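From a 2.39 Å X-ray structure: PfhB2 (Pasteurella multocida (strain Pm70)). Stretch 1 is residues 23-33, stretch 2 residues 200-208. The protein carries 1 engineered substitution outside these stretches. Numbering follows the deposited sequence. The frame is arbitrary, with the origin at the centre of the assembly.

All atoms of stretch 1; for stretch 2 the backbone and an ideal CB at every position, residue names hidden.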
# COMPACT_ATOMS: atom_id res chain seq x y z
N VAL C 23 7.54 0.51 -13.78
CA VAL C 23 7.41 -0.75 -12.99
C VAL C 23 6.42 -0.50 -11.83
O VAL C 23 5.54 -1.36 -11.62
CB VAL C 23 8.79 -1.22 -12.49
CG1 VAL C 23 8.67 -2.34 -11.44
CG2 VAL C 23 9.69 -1.62 -13.67
N TYR C 24 6.53 0.62 -11.11
CA TYR C 24 5.63 0.90 -9.97
C TYR C 24 4.17 1.00 -10.45
O TYR C 24 3.27 0.51 -9.76
CB TYR C 24 6.09 2.13 -9.14
CG TYR C 24 5.18 2.35 -7.97
CD1 TYR C 24 5.20 1.47 -6.91
CD2 TYR C 24 4.19 3.31 -7.98
CE1 TYR C 24 4.37 1.63 -5.81
CE2 TYR C 24 3.29 3.43 -6.94
CZ TYR C 24 3.38 2.59 -5.85
OH TYR C 24 2.49 2.75 -4.81
N LYS C 25 3.93 1.60 -11.61
CA LYS C 25 2.54 1.73 -12.15
C LYS C 25 1.96 0.34 -12.52
O LYS C 25 0.76 0.13 -12.31
CB LYS C 25 2.55 2.71 -13.31
CG LYS C 25 2.77 4.16 -12.88
CD LYS C 25 2.44 5.16 -13.96
CE LYS C 25 3.44 5.19 -15.09
NZ LYS C 25 3.33 6.46 -15.86
N GLU C 26 2.80 -0.58 -13.00
CA GLU C 26 2.39 -1.98 -13.28
C GLU C 26 2.03 -2.68 -11.95
O GLU C 26 1.01 -3.38 -11.90
CB GLU C 26 3.50 -2.75 -14.02
CG GLU C 26 3.64 -2.38 -15.48
CD GLU C 26 2.36 -2.53 -16.28
OE1 GLU C 26 1.68 -3.61 -16.17
OE2 GLU C 26 2.03 -1.57 -17.01
N ILE C 27 2.80 -2.43 -10.89
CA ILE C 27 2.55 -2.99 -9.53
C ILE C 27 1.19 -2.49 -9.03
O ILE C 27 0.36 -3.29 -8.56
CB ILE C 27 3.70 -2.65 -8.59
CG1 ILE C 27 4.98 -3.40 -8.96
CG2 ILE C 27 3.29 -2.94 -7.16
CD1 ILE C 27 6.23 -2.95 -8.18
N VAL C 28 0.93 -1.19 -9.16
CA VAL C 28 -0.36 -0.58 -8.72
C VAL C 28 -1.51 -1.25 -9.48
O VAL C 28 -2.50 -1.63 -8.83
CB VAL C 28 -0.35 0.95 -8.91
CG1 VAL C 28 -1.74 1.55 -8.82
CG2 VAL C 28 0.59 1.63 -7.91
N LYS C 29 -1.38 -1.44 -10.78
CA LYS C 29 -2.41 -2.09 -11.63
C LYS C 29 -2.66 -3.52 -11.11
O LYS C 29 -3.85 -3.92 -10.97
CB LYS C 29 -1.97 -2.11 -13.09
CG LYS C 29 -3.03 -2.55 -14.09
CD LYS C 29 -2.48 -2.90 -15.48
CE LYS C 29 -1.92 -1.73 -16.26
NZ LYS C 29 -2.99 -0.95 -16.92
N HIS C 30 -1.58 -4.24 -10.80
CA HIS C 30 -1.64 -5.63 -10.32
C HIS C 30 -2.43 -5.67 -9.00
O HIS C 30 -3.43 -6.38 -8.93
CB HIS C 30 -0.25 -6.24 -10.19
CG HIS C 30 -0.30 -7.60 -9.59
ND1 HIS C 30 -0.44 -8.73 -10.34
CD2 HIS C 30 -0.31 -7.98 -8.29
CE1 HIS C 30 -0.50 -9.78 -9.52
NE2 HIS C 30 -0.45 -9.34 -8.25
N VAL C 31 -2.00 -4.90 -8.01
CA VAL C 31 -2.59 -4.88 -6.64
C VAL C 31 -4.07 -4.44 -6.72
O VAL C 31 -4.90 -5.02 -6.02
CB VAL C 31 -1.77 -3.96 -5.72
CG1 VAL C 31 -2.49 -3.71 -4.43
CG2 VAL C 31 -0.40 -4.53 -5.44
N ASP C 32 -4.40 -3.47 -7.57
CA ASP C 32 -5.80 -3.05 -7.79
C ASP C 32 -6.61 -4.23 -8.37
O ASP C 32 -7.67 -4.53 -7.82
CB ASP C 32 -5.86 -1.82 -8.69
CG ASP C 32 -7.19 -1.08 -8.61
OD1 ASP C 32 -7.62 -0.74 -7.49
OD2 ASP C 32 -7.81 -0.86 -9.65
N THR C 33 -6.12 -4.86 -9.45
CA THR C 33 -6.84 -5.97 -10.12
C THR C 33 -7.04 -7.12 -9.12
O THR C 33 -8.09 -7.78 -9.13
CB THR C 33 -6.08 -6.48 -11.36
OG1 THR C 33 -6.13 -5.46 -12.34
CG2 THR C 33 -6.67 -7.73 -11.96
N UNK C 200 -1.20 12.53 -10.82
CA UNK C 200 -2.00 11.39 -11.34
C UNK C 200 -1.12 10.45 -12.18
O UNK C 200 -1.10 9.27 -11.89
CB UNK C 200 -3.17 11.90 -12.18
N UNK C 201 -0.41 10.96 -13.17
CA UNK C 201 0.32 10.15 -14.19
C UNK C 201 1.47 9.36 -13.55
O UNK C 201 1.90 8.37 -14.17
CB UNK C 201 0.87 11.05 -15.30
N UNK C 202 1.94 9.75 -12.36
CA UNK C 202 3.10 9.13 -11.67
C UNK C 202 2.69 7.81 -11.01
O UNK C 202 3.59 6.98 -10.76
CB UNK C 202 3.68 10.08 -10.62
N UNK C 203 1.42 7.70 -10.61
CA UNK C 203 0.90 6.61 -9.75
C UNK C 203 0.94 6.95 -8.27
O UNK C 203 0.52 6.10 -7.47
CB UNK C 203 1.70 5.33 -9.99
N UNK C 204 1.45 8.12 -7.87
CA UNK C 204 1.61 8.50 -6.44
C UNK C 204 0.27 8.99 -5.86
O UNK C 204 0.15 9.03 -4.63
CB UNK C 204 2.67 9.59 -6.29
N UNK C 205 -0.68 9.41 -6.70
CA UNK C 205 -1.94 10.05 -6.24
C UNK C 205 -2.81 9.02 -5.50
O UNK C 205 -3.33 9.36 -4.40
CB UNK C 205 -2.71 10.64 -7.42
N UNK C 206 -2.94 7.82 -6.07
CA UNK C 206 -3.74 6.71 -5.53
C UNK C 206 -5.15 6.75 -6.11
O UNK C 206 -5.44 7.70 -6.85
CB UNK C 206 -3.79 6.77 -4.00
N UNK C 207 -5.98 5.74 -5.81
CA UNK C 207 -7.39 5.66 -6.27
C UNK C 207 -8.32 6.11 -5.16
O UNK C 207 -9.36 6.72 -5.47
CB UNK C 207 -7.75 4.24 -6.71
N UNK C 208 -7.97 5.81 -3.91
CA UNK C 208 -8.85 6.00 -2.73
C UNK C 208 -8.62 7.39 -2.15
O UNK C 208 -7.62 8.04 -2.53
CB UNK C 208 -8.59 4.93 -1.67

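Stretch 1 is an unbroken helix, and the side chains it turns to its neighbour are Tyr24, Lys25, Val28 and Asp32, an aromatic edge, a long amine, a small aliphatic surface and a carboxylate in succession.

Position 200 is helical, and its ideal CB has nothing of stretch 1 within 5.5 Å. The contact leaves the choice wide, and most helix-tolerant residues would do. It is Glu200, poorly ordered, whose backbone O accepts a hydrogen bond from N of position 203 at 3.2 Å.

At position 201 CA-to-CB points away, and the nearest atom of stretch 1 to the ideal CB is Lys25 NZ, 5.2 Å off. What matters here is the backbone: Lys25 NZ donates a hydrogen bond to the carbonyl O of 201 at 2.9 Å, a service any residue could offer. Polar or long side chains that run off into open space would suit. The residue is Lys201, in an m, t, t, p conformation; its extended chain carries its own amine away from that of Lys25.

Position 202 again points away, with nothing of stretch 1 near its CB, while its backbone O lies 3.6 Å from Lys25 CG. With the helical run giving way just beyond, a small polar residue whose side chain can accept a hydrogen bond from a nearby backbone N is plausible, though alanine would also fit. Ser202 is found, chi1 p, and its OG accepts a hydrogen bond from N of position 204 at 3.1 Å.

Position 203 is the most constrained. Its CA comes within 5.7 Å of Lys25 CA, and its CB direction points toward the helix: the ideal CB would sit 3.3 Å from Lys25 CG, which is tight, and 3.8 Å from Tyr24 CD2. Phi is 92°, and this is the first residue after the helix to leave helical angles. Both arguments favour glycine; asparagine might tolerate the phi but not easily the crowding. Gly203 it is, which leaves the crowded CB site empty; its O lies 3.9 Å from Tyr24 CE2, at the edge of the ring and near its plane.

Position 204 points away, and stretch 1 sets no limit on size at its CB; small, aliphatic, aromatic or polar residues would all be compatible with this contact. Tyr204 occupies it, its end bending back nearer to stretch 1, its OH hydrogen-bonded elsewhere in the structure.

Position 205 is out of reach and undemanding; it is Ala205.

Position 206 has phi 93° and psi 174°, and its CB direction is sideways with no neighbour in stretch 1. The backbone alone argues for glycine, and Gly206 is there.

Position 207 points toward the helix, its ideal CB 5.0 Å from Asp32 OD1, with Val28 farther along. A long chain with an aliphatic shaft suits; a basic end would answer the carboxylate's charge. In Lys207, CE packs 3.5 Å from Val28 CG1 and CD passes 4.3 Å from Asp32 OD1, without a salt bridge.

Position 208 is out of reach, its choice free; it is Lys208.

Stretch 2, residues 200-208: EKSGYAGKK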
# COMPACT_ATOMS: atom_id res chain seq x y z
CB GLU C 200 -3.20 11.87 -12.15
CG GLU C 200 -4.43 12.09 -11.29
CD GLU C 200 -5.75 11.99 -12.02
OE1 GLU C 200 -5.86 12.60 -13.11
OE2 GLU C 200 -6.67 11.29 -11.51
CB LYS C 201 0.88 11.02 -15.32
CG LYS C 201 -0.16 11.59 -16.26
CD LYS C 201 0.49 12.21 -17.50
CE LYS C 201 -0.49 12.60 -18.58
NZ LYS C 201 -1.25 13.81 -18.21
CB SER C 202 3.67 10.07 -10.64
OG SER C 202 2.71 10.34 -9.63
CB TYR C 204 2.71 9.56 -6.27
CG TYR C 204 4.07 9.22 -6.83
CD1 TYR C 204 4.53 7.92 -6.97
CD2 TYR C 204 4.92 10.24 -7.24
CE1 TYR C 204 5.79 7.64 -7.51
CE2 TYR C 204 6.17 9.98 -7.78
CZ TYR C 204 6.62 8.68 -7.90
OH TYR C 204 7.84 8.40 -8.40
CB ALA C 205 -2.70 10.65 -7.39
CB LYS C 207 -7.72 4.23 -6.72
CG LYS C 207 -7.03 3.82 -8.01
CD LYS C 207 -5.70 3.09 -7.84
CE LYS C 207 -4.74 3.34 -8.98
NZ LYS C 207 -5.38 3.18 -10.31
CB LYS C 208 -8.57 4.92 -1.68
CG LYS C 208 -8.68 3.49 -2.18
CD LYS C 208 -7.97 2.48 -1.31
CE LYS C 208 -8.59 2.21 0.06
NZ LYS C 208 -10.07 2.34 0.10
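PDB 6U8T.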